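Local coordinates for cyclic nucleotide-binding protein (Ruegeria pomeroyi, PDB 3FX3) that probably acts as a transcription factor of the Crp type, with a cyclic nucleotide-binding domain joined to a DNA-binding helix-turn-helix domain, at residues A29-A34 with E108-P113; Q156-F161 with L188-E193; C173-P178 with N212-E217. One frame throughout, in Å; residues are numbered along the deposited sequence.

Contact 1: A29-A34 with E108-P113; sequences ALLSQA and EVMHIP. With PO4 (phosphate ion), chain F.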
ATOM      1  N   ALA B  29      -6.807  14.536  21.518  1.00 33.68           N
ATOM      2  CA  ALA B  29      -6.173  15.835  21.736  1.00 33.69           C
ATOM      3  C   ALA B  29      -5.903  16.508  20.384  1.00 33.25           C
ATOM      4  O   ALA B  29      -6.102  17.711  20.245  1.00 33.97           O
ATOM      5  CB  ALA B  29      -4.864  15.692  22.570  1.00 33.42           C
ATOM      6  N   LEU B  30      -5.496  15.738  19.385  1.00 32.97           N
ATOM      7  CA  LEU B  30      -5.187  16.323  18.071  1.00 32.78           C
ATOM      8  C   LEU B  30      -6.460  16.733  17.298  1.00 32.37           C
ATOM      9  O   LEU B  30      -6.512  17.819  16.718  1.00 31.74           O
ATOM     10  CB  LEU B  30      -4.304  15.389  17.268  1.00 32.67           C
ATOM     11  CG  LEU B  30      -3.906  15.796  15.842  1.00 34.70           C
ATOM     12  CD1 LEU B  30      -2.542  15.296  15.467  1.00 35.36           C
ATOM     13  CD2 LEU B  30      -4.898  15.228  14.850  1.00 36.12           C
ATOM     14  N   LEU B  31      -7.491  15.883  17.328  1.00 31.28           N
ATOM     15  CA  LEU B  31      -8.767  16.203  16.708  1.00 30.16           C
ATOM     16  C   LEU B  31      -9.396  17.459  17.327  1.00 29.88           C
ATOM     17  O   LEU B  31     -10.101  18.217  16.635  1.00 28.69           O
ATOM     18  CB  LEU B  31      -9.745  15.031  16.822  1.00 30.20           C
ATOM     19  CG  LEU B  31      -9.441  13.759  16.010  1.00 29.83           C
ATOM     20  CD1 LEU B  31     -10.574  12.772  16.205  1.00 28.63           C
ATOM     21  CD2 LEU B  31      -9.212  14.037  14.525  1.00 29.92           C
ATOM     22  N   SER B  32      -9.136  17.687  18.615  1.00 29.72           N
ATOM     23  CA  SER B  32      -9.669  18.865  19.303  1.00 30.54           C
ATOM     24  C   SER B  32      -9.016  20.150  18.820  1.00 30.12           C
ATOM     25  O   SER B  32      -9.518  21.203  19.118  1.00 29.04           O
ATOM     26  CB  SER B  32      -9.483  18.772  20.828  1.00 31.34           C
ATOM     27  OG  SER B  32     -10.447  17.904  21.419  1.00 35.10           O
ATOM     28  N   GLN B  33      -7.901  20.052  18.082  1.00 30.00           N
ATOM     29  CA  GLN B  33      -7.235  21.226  17.536  1.00 30.20           C
ATOM     30  C   GLN B  33      -7.525  21.410  16.045  1.00 29.83           C
ATOM     31  O   GLN B  33      -6.911  22.244  15.389  1.00 29.99           O
ATOM     32  CB  GLN B  33      -5.744  21.120  17.812  1.00 30.59           C
ATOM     33  CG  GLN B  33      -5.470  21.223  19.311  1.00 33.33           C
ATOM     34  CD  GLN B  33      -4.033  21.014  19.633  1.00 36.31           C
ATOM     35  OE1 GLN B  33      -3.237  21.946  19.530  1.00 39.71           O
ATOM     36  NE2 GLN B  33      -3.671  19.785  20.040  1.00 37.59           N
ATOM     37  N   ALA B  34      -8.479  20.657  15.517  1.00 28.46           N
ATOM     38  CA  ALA B  34      -8.832  20.772  14.119  1.00 28.36           C
ATOM     39  C   ALA B  34      -9.503  22.115  13.806  1.00 27.86           C
ATOM     40  O   ALA B  34     -10.121  22.728  14.673  1.00 27.58           O
ATOM     41  CB  ALA B  34      -9.771  19.636  13.751  1.00 28.77           C
ATOM     42  N   GLU B 108     -17.356  19.265   3.265  1.00 30.55           N
ATOM     43  CA  GLU B 108     -16.883  19.608   4.605  1.00 30.33           C
ATOM     44  C   GLU B 108     -15.519  18.973   4.761  1.00 28.62           C
ATOM     45  O   GLU B 108     -15.344  17.823   4.408  1.00 27.12           O
ATOM     46  CB  GLU B 108     -17.802  19.044   5.693  1.00 31.00           C
ATOM     47  CG  GLU B 108     -19.054  19.836   5.850  1.00 36.69           C
ATOM     48  CD  GLU B 108     -20.002  19.241   6.876  1.00 42.76           C
ATOM     49  OE1 GLU B 108     -19.553  18.498   7.798  1.00 46.51           O
ATOM     50  OE2 GLU B 108     -21.216  19.539   6.749  1.00 48.07           O
ATOM     51  N   VAL B 109     -14.569  19.731   5.300  1.00 27.54           N
ATOM     52  CA  VAL B 109     -13.214  19.265   5.503  1.00 25.85           C
ATOM     53  C   VAL B 109     -12.781  19.581   6.936  1.00 25.54           C
ATOM     54  O   VAL B 109     -13.157  20.600   7.521  1.00 25.75           O
ATOM     55  CB  VAL B 109     -12.269  19.908   4.502  1.00 26.19           C
ATOM     56  CG1 VAL B 109     -10.815  19.405   4.688  1.00 26.16           C
ATOM     57  CG2 VAL B 109     -12.771  19.690   3.078  1.00 25.54           C
HETATM   58  N   MSE B 110     -11.978  18.687   7.493  1.00 25.66           N
HETATM   59  CA  MSE B 110     -11.299  18.908   8.734  1.00 25.66           C
HETATM   60  C   MSE B 110      -9.836  19.156   8.435  1.00 25.13           C
HETATM   61  O   MSE B 110      -9.145  18.308   7.851  1.00 26.05           O
HETATM   62  CB  MSE B 110     -11.427  17.681   9.640  1.00 25.92           C
HETATM   63  CG  MSE B 110     -10.937  17.943  11.063  1.00 26.46           C
HETATM   64 SE   MSE B 110     -10.802  16.285  12.075  0.80 25.59          SE
HETATM   65  CE  MSE B 110      -9.275  15.499  11.153  1.00 25.38           C
ATOM     66  N   HIS B 111      -9.342  20.297   8.855  1.00 25.35           N
ATOM     67  CA  HIS B 111      -7.938  20.641   8.629  1.00 25.98           C
ATOM     68  C   HIS B 111      -7.182  20.531   9.964  1.00 25.53           C
ATOM     69  O   HIS B 111      -7.572  21.143  10.946  1.00 26.05           O
ATOM     70  CB  HIS B 111      -7.814  22.082   8.108  1.00 25.62           C
ATOM     71  CG  HIS B 111      -8.561  22.362   6.842  1.00 25.69           C
ATOM     72  ND1 HIS B 111      -8.043  22.086   5.593  1.00 23.87           N
ATOM     73  CD2 HIS B 111      -9.736  23.005   6.624  1.00 26.93           C
ATOM     74  CE1 HIS B 111      -8.913  22.461   4.671  1.00 23.25           C
ATOM     75  NE2 HIS B 111      -9.928  23.055   5.263  1.00 23.59           N
ATOM     76  N   ILE B 112      -6.088  19.793   9.982  1.00 26.31           N
ATOM     77  CA  ILE B 112      -5.218  19.727  11.160  1.00 26.27           C
ATOM     78  C   ILE B 112      -4.011  20.616  10.897  1.00 25.74           C
ATOM     79  O   ILE B 112      -3.244  20.335   9.969  1.00 24.86           O
ATOM     80  CB  ILE B 112      -4.709  18.325  11.413  1.00 26.63           C
ATOM     81  CG1 ILE B 112      -5.869  17.341  11.602  1.00 28.10           C
ATOM     82  CG2 ILE B 112      -3.823  18.320  12.687  1.00 27.25           C
ATOM     83  CD1 ILE B 112      -6.776  17.688  12.753  1.00 25.58           C
ATOM     84  N   PRO B 113      -3.835  21.688  11.688  1.00 25.14           N
ATOM     85  CA  PRO B 113      -2.680  22.539  11.394  1.00 25.88           C
ATOM     86  C   PRO B 113      -1.372  21.764  11.522  1.00 26.19           C
ATOM     87  O   PRO B 113      -1.205  21.000  12.446  1.00 24.80           O
ATOM     88  CB  PRO B 113      -2.751  23.657  12.435  1.00 25.75           C
ATOM     89  CG  PRO B 113      -4.130  23.620  12.960  1.00 26.75           C
ATOM     90  CD  PRO B 113      -4.680  22.219  12.757  1.00 25.21           C
TER
HETATM   91  P   PO4 F 235     -13.258  20.468  20.257  1.00 75.68           P
HETATM   92  O1  PO4 F 235     -12.192  21.519  20.003  1.00 75.14           O
HETATM   93  O2  PO4 F 235     -13.522  19.612  19.026  1.00 73.15           O
HETATM   94  O3  PO4 F 235     -12.796  19.642  21.444  1.00 72.98           O
HETATM   95  O4  PO4 F 235     -14.576  21.160  20.548  1.00 76.35           O
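The carbonyl oxygen of H111 is approached by A34, whose CA lies 3.4 Å from H111 O in a CA-H...O contact, and the backbone of H111 is also hydrogen-bonded to V35. A type I turn from L31 to A34 takes the chain off helix 24-31, with A34 N bonded to L31 O. S32 OG donates to O3 of a phosphate (2.9 Å), probably from the crystallisation liquor, which K10 NZ also holds. Beside it Q33 folds its amide back onto the helix: NE2 donates to A29 O at 3.2 Å, nearly straight at 171°, in the amide's own plane but well above that of the carbonyl. A34 CB presses on CG of M110, a selenomethionine, at 3.4 Å, a tight carbon pair, and meets I112 CD1 at 3.7 Å. M110 bends at its last torsion (chi3 70°), which swings CE round to L31 CD2 at 3.7 Å; SE touches the same methyl, and the two side chains cross at about a right angle. L30 CD2 similarly lies across I112, 3.7 Å from I112 CD1, while the ring carbon P113 CD packs against Q33 O. Strand 107-113 runs between strands 35-39 and 54-58 in the cyclic nucleotide-binding domain. Helix 7-13 reaches M110 through A13, and helix 114-123, with P113 as its N-cap residue, meets L30 through F117 and Q33 through V116.

Contact 2: Q156-F161 with L188-E193; sequences QRVAEF and LGMKPE
R157 leaves helix 154-165 with its CB directed at L188-E193. CG stands beside the backbone N and anti to the carbonyl carbon, and a bend further out (chi3 62°) places NE. Beyond it CZ lies 3.6 Å from L188 O, and NH1 passes M190 CG at 3.7 Å, the two side chains running past each other in opposite directions. At the tip NH2 donates to L188 O, 2.7 Å away and at 155°, with the oxygen near the guanidinium plane. An alanine here would probably leave L188 O without this donor and open a gap beside M190 CG. NH2 also makes a weak hydrogen bond to E147 O of the second subunit. Next to the arginine, V158 CG2 touches both SE of the selenomethionine M190, at 3.7 Å, and L188 CD1, while L188 CD2 reaches F161 CD1 at 3.8 Å. The L188-K191 turn joins the two helices of the helix-turn-helix: G189, with positive phi, is the C-prime residue of a Schellman motif ending helix 182-187, and K191 is the N-cap of helix 192-203. Helix 154-165 packs across both, V158 on L195, A198, F199 and L202 of the later helix and F161 on I184 and R187 of the earlier one.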
ATOM      1  N   GLN B 156     -16.972  -5.786 -11.080  1.00 31.65           N
ATOM      2  CA  GLN B 156     -16.697  -6.196  -9.705  1.00 31.62           C
ATOM      3  C   GLN B 156     -15.877  -5.143  -8.984  1.00 31.41           C
ATOM      4  O   GLN B 156     -16.109  -4.867  -7.808  1.00 30.91           O
ATOM      5  CB  GLN B 156     -15.992  -7.562  -9.645  1.00 31.32           C
ATOM      6  CG  GLN B 156     -16.944  -8.720  -9.951  1.00 33.06           C
ATOM      7  CD  GLN B 156     -16.270 -10.069  -9.957  1.00 33.38           C
ATOM      8  OE1 GLN B 156     -15.288 -10.275 -10.661  1.00 34.62           O
ATOM      9  NE2 GLN B 156     -16.813 -11.009  -9.183  1.00 34.21           N
ATOM     10  N   ARG B 157     -14.924  -4.548  -9.690  1.00 31.62           N
ATOM     11  CA  ARG B 157     -14.089  -3.517  -9.071  1.00 32.19           C
ATOM     12  C   ARG B 157     -14.903  -2.300  -8.690  1.00 31.42           C
ATOM     13  O   ARG B 157     -14.656  -1.714  -7.661  1.00 30.62           O
ATOM     14  CB  ARG B 157     -12.928  -3.133  -9.973  1.00 32.50           C
ATOM     15  CG  ARG B 157     -11.888  -4.272 -10.159  1.00 34.86           C
ATOM     16  CD  ARG B 157     -10.924  -3.917 -11.296  1.00 38.84           C
ATOM     17  NE  ARG B 157     -10.228  -2.719 -10.915  1.00 43.01           N
ATOM     18  CZ  ARG B 157      -9.939  -1.679 -11.678  1.00 42.11           C
ATOM     19  NH1 ARG B 157     -10.227  -1.619 -12.966  1.00 42.37           N
ATOM     20  NH2 ARG B 157      -9.308  -0.691 -11.107  1.00 44.01           N
ATOM     21  N   VAL B 158     -15.906  -1.955  -9.496  1.00 31.44           N
ATOM     22  CA  VAL B 158     -16.762  -0.798  -9.192  1.00 31.13           C
ATOM     23  C   VAL B 158     -17.671  -1.117  -8.004  1.00 31.29           C
ATOM     24  O   VAL B 158     -17.876  -0.264  -7.114  1.00 30.59           O
ATOM     25  CB  VAL B 158     -17.581  -0.375 -10.427  1.00 31.14           C
ATOM     26  CG1 VAL B 158     -18.608   0.726 -10.077  1.00 30.28           C
ATOM     27  CG2 VAL B 158     -16.630   0.078 -11.526  1.00 31.02           C
ATOM     28  N   ALA B 159     -18.194  -2.349  -7.985  1.00 31.18           N
ATOM     29  CA  ALA B 159     -18.987  -2.835  -6.846  1.00 32.06           C
ATOM     30  C   ALA B 159     -18.190  -2.658  -5.553  1.00 33.09           C
ATOM     31  O   ALA B 159     -18.680  -2.158  -4.554  1.00 33.67           O
ATOM     32  CB  ALA B 159     -19.354  -4.316  -7.047  1.00 31.34           C
ATOM     33  N   GLU B 160     -16.939  -3.064  -5.611  1.00 33.89           N
ATOM     34  CA  GLU B 160     -16.022  -2.974  -4.481  1.00 35.56           C
ATOM     35  C   GLU B 160     -15.793  -1.527  -4.026  1.00 35.05           C
ATOM     36  O   GLU B 160     -15.759  -1.197  -2.821  1.00 34.78           O
ATOM     37  CB  GLU B 160     -14.702  -3.599  -4.935  1.00 36.36           C
ATOM     38  CG  GLU B 160     -13.850  -4.101  -3.862  1.00 41.16           C
ATOM     39  CD  GLU B 160     -14.419  -5.352  -3.156  1.00 44.06           C
ATOM     40  OE1 GLU B 160     -14.522  -6.452  -3.781  1.00 45.09           O
ATOM     41  OE2 GLU B 160     -14.712  -5.216  -1.942  1.00 46.04           O
ATOM     42  N   PHE B 161     -15.600  -0.656  -5.009  1.00 34.60           N
ATOM     43  CA  PHE B 161     -15.474   0.762  -4.746  1.00 34.43           C
ATOM     44  C   PHE B 161     -16.741   1.311  -4.053  1.00 33.91           C
ATOM     45  O   PHE B 161     -16.676   1.984  -3.036  1.00 33.69           O
ATOM     46  CB  PHE B 161     -15.154   1.484  -6.069  1.00 35.01           C
ATOM     47  CG  PHE B 161     -15.147   2.977  -5.955  1.00 37.09           C
ATOM     48  CD1 PHE B 161     -14.017   3.634  -5.500  1.00 39.07           C
ATOM     49  CD2 PHE B 161     -16.267   3.718  -6.298  1.00 37.72           C
ATOM     50  CE1 PHE B 161     -13.999   5.016  -5.374  1.00 39.74           C
ATOM     51  CE2 PHE B 161     -16.243   5.111  -6.195  1.00 39.54           C
ATOM     52  CZ  PHE B 161     -15.096   5.746  -5.723  1.00 38.69           C
ATOM     53  N   LEU B 188     -10.280   4.819 -10.727  1.00 29.86           N
ATOM     54  CA  LEU B 188     -10.251   3.393 -10.858  1.00 30.41           C
ATOM     55  C   LEU B 188      -9.393   2.942 -12.026  1.00 30.49           C
ATOM     56  O   LEU B 188      -9.317   1.764 -12.319  1.00 30.37           O
ATOM     57  CB  LEU B 188     -11.677   2.839 -10.961  1.00 30.81           C
ATOM     58  CG  LEU B 188     -12.541   3.119  -9.729  1.00 30.65           C
ATOM     59  CD1 LEU B 188     -13.946   2.638  -9.975  1.00 30.44           C
ATOM     60  CD2 LEU B 188     -11.953   2.483  -8.456  1.00 30.63           C
ATOM     61  N   GLY B 189      -8.714   3.863 -12.681  1.00 31.46           N
ATOM     62  CA  GLY B 189      -7.890   3.500 -13.835  1.00 32.16           C
ATOM     63  C   GLY B 189      -8.688   2.887 -14.982  1.00 32.37           C
ATOM     64  O   GLY B 189      -8.188   1.993 -15.648  1.00 32.91           O
HETATM   65  N   MSE B 190      -9.928   3.336 -15.188  1.00 32.58           N
HETATM   66  CA  MSE B 190     -10.815   2.763 -16.226  1.00 33.60           C
HETATM   67  C   MSE B 190     -11.134   3.778 -17.304  1.00 33.41           C
HETATM   68  O   MSE B 190     -11.279   4.963 -17.018  1.00 32.13           O
HETATM   69  CB  MSE B 190     -12.144   2.284 -15.628  1.00 34.16           C
HETATM   70  CG  MSE B 190     -12.012   1.157 -14.644  1.00 36.59           C
HETATM   71 SE   MSE B 190     -13.704   0.746 -13.729  1.00 41.56          SE
HETATM   72  CE  MSE B 190     -14.531  -0.377 -15.132  1.00 36.21           C
ATOM     73  N   LYS B 191     -11.271   3.315 -18.542  1.00 34.67           N
ATOM     74  CA  LYS B 191     -11.828   4.181 -19.605  1.00 35.91           C
ATOM     75  C   LYS B 191     -13.268   4.563 -19.225  1.00 35.39           C
ATOM     76  O   LYS B 191     -13.974   3.759 -18.621  1.00 34.80           O
ATOM     77  CB  LYS B 191     -11.824   3.475 -20.968  1.00 36.56           C
ATOM     78  CG  LYS B 191     -10.428   3.152 -21.544  1.00 40.99           C
ATOM     79  CD  LYS B 191      -9.562   4.423 -21.706  1.00 45.63           C
ATOM     80  CE  LYS B 191      -8.342   4.198 -22.627  1.00 48.32           C
ATOM     81  NZ  LYS B 191      -7.545   5.474 -22.823  1.00 50.90           N
ATOM     82  N   PRO B 192     -13.691   5.797 -19.534  1.00 35.94           N
ATOM     83  CA  PRO B 192     -15.080   6.273 -19.306  1.00 36.02           C
ATOM     84  C   PRO B 192     -16.161   5.281 -19.694  1.00 35.52           C
ATOM     85  O   PRO B 192     -17.102   5.030 -18.926  1.00 35.55           O
ATOM     86  CB  PRO B 192     -15.164   7.509 -20.198  1.00 35.86           C
ATOM     87  CG  PRO B 192     -13.765   8.075 -20.176  1.00 36.40           C
ATOM     88  CD  PRO B 192     -12.807   6.908 -19.941  1.00 36.29           C
ATOM     89  N   GLU B 193     -16.008   4.690 -20.866  1.00 35.74           N
ATOM     90  CA  GLU B 193     -17.013   3.786 -21.384  1.00 35.86           C
ATOM     91  C   GLU B 193     -17.011   2.455 -20.628  1.00 35.47           C
ATOM     92  O   GLU B 193     -18.067   1.816 -20.477  1.00 34.76           O
ATOM     93  CB  GLU B 193     -16.863   3.616 -22.916  1.00 37.03           C
ATOM     94  CG  GLU B 193     -15.586   2.915 -23.435  1.00 39.03           C
ATOM     95  CD  GLU B 193     -14.313   3.812 -23.499  1.00 41.26           C
ATOM     96  OE1 GLU B 193     -14.297   5.008 -23.098  1.00 37.50           O
ATOM     97  OE2 GLU B 193     -13.292   3.269 -23.977  1.00 45.60           O
TER

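Contact 3: C173-P178 with N212-E217; sequences CEVTLP and NHAEIE. With PO4 (phosphate ion), chain G.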
ATOM      1  N   CYS B 173     -28.345   1.563   0.738  1.00 50.24           N
ATOM      2  CA  CYS B 173     -27.288   2.552   0.881  1.00 50.14           C
ATOM      3  C   CYS B 173     -27.349   3.568  -0.243  1.00 49.16           C
ATOM      4  O   CYS B 173     -27.773   3.258  -1.355  1.00 48.94           O
ATOM      5  CB  CYS B 173     -25.928   1.859   0.868  1.00 50.47           C
ATOM      6  SG  CYS B 173     -24.579   2.977   1.254  1.00 54.62           S
ATOM      7  N   GLU B 174     -26.915   4.783   0.053  1.00 48.43           N
ATOM      8  CA  GLU B 174     -26.839   5.824  -0.941  1.00 48.08           C
ATOM      9  C   GLU B 174     -25.522   6.579  -0.796  1.00 46.75           C
ATOM     10  O   GLU B 174     -25.201   7.075   0.287  1.00 46.70           O
ATOM     11  CB  GLU B 174     -28.031   6.756  -0.786  1.00 48.45           C
ATOM     12  CG  GLU B 174     -27.840   8.114  -1.442  1.00 51.13           C
ATOM     13  CD  GLU B 174     -29.122   8.931  -1.507  1.00 53.68           C
ATOM     14  OE1 GLU B 174     -30.226   8.345  -1.403  1.00 54.33           O
ATOM     15  OE2 GLU B 174     -29.002  10.166  -1.672  1.00 56.37           O
ATOM     16  N   VAL B 175     -24.765   6.658  -1.890  1.00 45.12           N
ATOM     17  CA  VAL B 175     -23.482   7.369  -1.899  1.00 44.05           C
ATOM     18  C   VAL B 175     -23.507   8.516  -2.924  1.00 42.88           C
ATOM     19  O   VAL B 175     -23.930   8.339  -4.061  1.00 42.92           O
ATOM     20  CB  VAL B 175     -22.313   6.417  -2.199  1.00 43.89           C
ATOM     21  CG1 VAL B 175     -22.259   5.310  -1.156  1.00 43.77           C
ATOM     22  CG2 VAL B 175     -22.432   5.826  -3.596  1.00 44.37           C
ATOM     23  N   THR B 176     -23.073   9.695  -2.505  1.00 41.54           N
ATOM     24  CA  THR B 176     -23.050  10.867  -3.386  1.00 40.41           C
ATOM     25  C   THR B 176     -21.810  10.773  -4.298  1.00 38.61           C
ATOM     26  O   THR B 176     -20.724  10.421  -3.832  1.00 38.42           O
ATOM     27  CB  THR B 176     -22.962  12.144  -2.558  1.00 40.39           C
ATOM     28  OG1 THR B 176     -21.761  12.073  -1.794  1.00 43.57           O
ATOM     29  CG2 THR B 176     -24.161  12.281  -1.603  1.00 40.30           C
ATOM     30  N   LEU B 177     -21.967  11.069  -5.586  1.00 36.19           N
ATOM     31  CA  LEU B 177     -20.845  11.006  -6.532  1.00 34.34           C
ATOM     32  C   LEU B 177     -20.699  12.324  -7.250  1.00 34.05           C
ATOM     33  O   LEU B 177     -21.657  13.089  -7.350  1.00 33.72           O
ATOM     34  CB  LEU B 177     -21.079   9.925  -7.584  1.00 33.52           C
ATOM     35  CG  LEU B 177     -21.238   8.475  -7.154  1.00 31.93           C
ATOM     36  CD1 LEU B 177     -21.704   7.613  -8.317  1.00 27.58           C
ATOM     37  CD2 LEU B 177     -19.929   7.951  -6.549  1.00 27.84           C
ATOM     38  N   PRO B 178     -19.512  12.581  -7.809  1.00 33.57           N
ATOM     39  CA  PRO B 178     -19.391  13.736  -8.693  1.00 33.47           C
ATOM     40  C   PRO B 178     -20.318  13.600  -9.869  1.00 33.35           C
ATOM     41  O   PRO B 178     -20.578  12.485 -10.316  1.00 32.88           O
ATOM     42  CB  PRO B 178     -17.938  13.680  -9.187  1.00 33.66           C
ATOM     43  CG  PRO B 178     -17.263  12.684  -8.343  1.00 33.72           C
ATOM     44  CD  PRO B 178     -18.303  11.758  -7.807  1.00 33.32           C
ATOM     45  N   ASN B 212     -25.971  12.786  -9.291  1.00 40.36           N
ATOM     46  CA  ASN B 212     -25.143  13.183  -8.170  1.00 40.54           C
ATOM     47  C   ASN B 212     -25.062  12.103  -7.090  1.00 40.88           C
ATOM     48  O   ASN B 212     -24.521  12.350  -6.014  1.00 40.54           O
ATOM     49  CB  ASN B 212     -25.662  14.499  -7.588  1.00 40.23           C
ATOM     50  CG  ASN B 212     -25.621  15.642  -8.604  1.00 41.33           C
ATOM     51  OD1 ASN B 212     -24.545  16.064  -9.050  1.00 42.26           O
ATOM     52  ND2 ASN B 212     -26.797  16.126  -8.998  1.00 39.38           N
ATOM     53  N   HIS B 213     -25.575  10.910  -7.371  1.00 41.07           N
ATOM     54  CA  HIS B 213     -25.519   9.846  -6.386  1.00 41.73           C
ATOM     55  C   HIS B 213     -25.793   8.468  -6.984  1.00 41.08           C
ATOM     56  O   HIS B 213     -26.358   8.359  -8.074  1.00 40.80           O
ATOM     57  CB  HIS B 213     -26.479  10.147  -5.213  1.00 42.39           C
ATOM     58  CG  HIS B 213     -27.903   9.782  -5.477  1.00 44.82           C
ATOM     59  ND1 HIS B 213     -28.713  10.498  -6.333  1.00 49.01           N
ATOM     60  CD2 HIS B 213     -28.668   8.773  -4.989  1.00 47.89           C
ATOM     61  CE1 HIS B 213     -29.916   9.946  -6.366  1.00 48.80           C
ATOM     62  NE2 HIS B 213     -29.915   8.896  -5.559  1.00 48.99           N
ATOM     63  N   ALA B 214     -25.353   7.438  -6.269  1.00 40.46           N
ATOM     64  CA  ALA B 214     -25.653   6.055  -6.597  1.00 40.37           C
ATOM     65  C   ALA B 214     -26.529   5.487  -5.495  1.00 40.68           C
ATOM     66  O   ALA B 214     -26.386   5.834  -4.327  1.00 40.61           O
ATOM     67  CB  ALA B 214     -24.391   5.245  -6.711  1.00 39.75           C
ATOM     68  N   GLU B 215     -27.431   4.598  -5.880  1.00 41.28           N
ATOM     69  CA  GLU B 215     -28.319   3.928  -4.943  1.00 42.04           C
ATOM     70  C   GLU B 215     -28.044   2.431  -4.987  1.00 42.21           C
ATOM     71  O   GLU B 215     -28.144   1.808  -6.052  1.00 41.37           O
ATOM     72  CB  GLU B 215     -29.780   4.230  -5.288  1.00 42.08           C
ATOM     73  CG  GLU B 215     -30.111   5.715  -5.134  1.00 44.13           C
ATOM     74  CD  GLU B 215     -31.531   6.084  -5.519  1.00 47.43           C
ATOM     75  OE1 GLU B 215     -32.220   5.272  -6.171  1.00 49.00           O
ATOM     76  OE2 GLU B 215     -31.951   7.216  -5.180  1.00 51.52           O
ATOM     77  N   ILE B 216     -27.672   1.883  -3.826  1.00 42.85           N
ATOM     78  CA  ILE B 216     -27.483   0.438  -3.629  1.00 43.76           C
ATOM     79  C   ILE B 216     -28.665  -0.079  -2.806  1.00 44.18           C
ATOM     80  O   ILE B 216     -28.836   0.305  -1.646  1.00 43.76           O
ATOM     81  CB  ILE B 216     -26.156   0.130  -2.874  1.00 43.42           C
ATOM     82  CG1 ILE B 216     -24.959   0.749  -3.604  1.00 44.68           C
ATOM     83  CG2 ILE B 216     -25.949  -1.390  -2.705  1.00 43.41           C
ATOM     84  CD1 ILE B 216     -24.709   2.244  -3.301  1.00 44.94           C
ATOM     85  N   GLU B 217     -29.496  -0.927  -3.395  1.00 45.53           N
ATOM     86  CA  GLU B 217     -30.675  -1.407  -2.662  1.00 46.33           C
ATOM     87  C   GLU B 217     -30.266  -2.387  -1.545  1.00 46.41           C
ATOM     88  O   GLU B 217     -30.778  -2.293  -0.428  1.00 46.68           O
ATOM     89  CB  GLU B 217     -31.750  -1.976  -3.601  1.00 46.60           C
ATOM     90  CG  GLU B 217     -31.459  -3.341  -4.223  1.00 48.66           C
ATOM     91  CD  GLU B 217     -32.550  -3.785  -5.211  1.00 50.87           C
ATOM     92  OE1 GLU B 217     -33.132  -2.915  -5.904  1.00 51.48           O
ATOM     93  OE2 GLU B 217     -32.826  -5.011  -5.301  1.00 53.18           O
TER
HETATM   94  P   PO4 G 236     -29.742  13.291  -8.490  1.00 94.91           P
HETATM   95  O1  PO4 G 236     -29.564  14.747  -8.138  1.00 94.40           O
HETATM   96  O2  PO4 G 236     -29.996  13.076  -9.975  1.00 94.71           O
HETATM   97  O3  PO4 G 236     -28.490  12.538  -8.093  1.00 95.90           O
HETATM   98  O4  PO4 G 236     -30.930  12.765  -7.715  1.00 95.98           O
HETATM   99  O   HOH W   1     -22.436  15.534  -7.520  1.00 42.06           O
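Strands 173-176 and 213-216 run antiparallel, their axes 4.6 Å apart at closest approach and their directions 165° apart, with C173-I216 and V175-A214 as hydrogen-bonded pairs, and L177 N adds a bond to N212 O. C173, V175, A214 and I216 share one face. There V175 CG2 meets A214 CB at 3.7 Å, L177 CD1 closes on the same methyl at 3.9 Å, and V175 packs onto L162 and L165 of helix 154-165. C173 ties the strand to the loop just after that helix through its disulfide with C166. With strand 207-209 the pair forms a small three-stranded sheet, the beta part of a winged helix-turn-helix domain, 207-209 and 213-216 being the hairpin, or wing. On the other face sits the H213 imidazole, its CG in the crowded position between backbone N and carbonyl carbon. NE2 donates to E215 OE2 at 2.7 Å, almost straight at 176°, and ND1 to phosphate O3 at 2.7 Å. With an acceptor at each nitrogen the ring may well be a cation, which the carboxylates of E215 and E174 would favour; E174 CD stands 3.5 Å from H213 CD2, the carboxylate and ring planes 35° apart. The phosphate, probably from the crystallisation liquor, takes a second bond at O3 from N212 N, 2.8 Å away, and one at O1 from N212 ND2. A water donates to both N212 OD1 and L177 O.

From the N terminus, contact 1 comes first: it brings the end of helix 24-31 back to strand 107-113, closing a loop that holds most of the strands of the cyclic nucleotide-binding domain. The long helix 125-147 then leads to the helix-turn-helix domain, where the other two contacts cross. Residues 156-161 open contact 2, 173-178 open contact 3, then 188-193 close the former and 212-217 the latter. Contact 2 fixes helix 154-165 to the turn between helices 182-187 and 192-203, while contact 3 pairs strand 173-176 with one strand of the later hairpin. Contacts 2 and 3 are centred about 15 Å apart; the centre of contact 1 lies about 32 Å and about 27 Å from theirs.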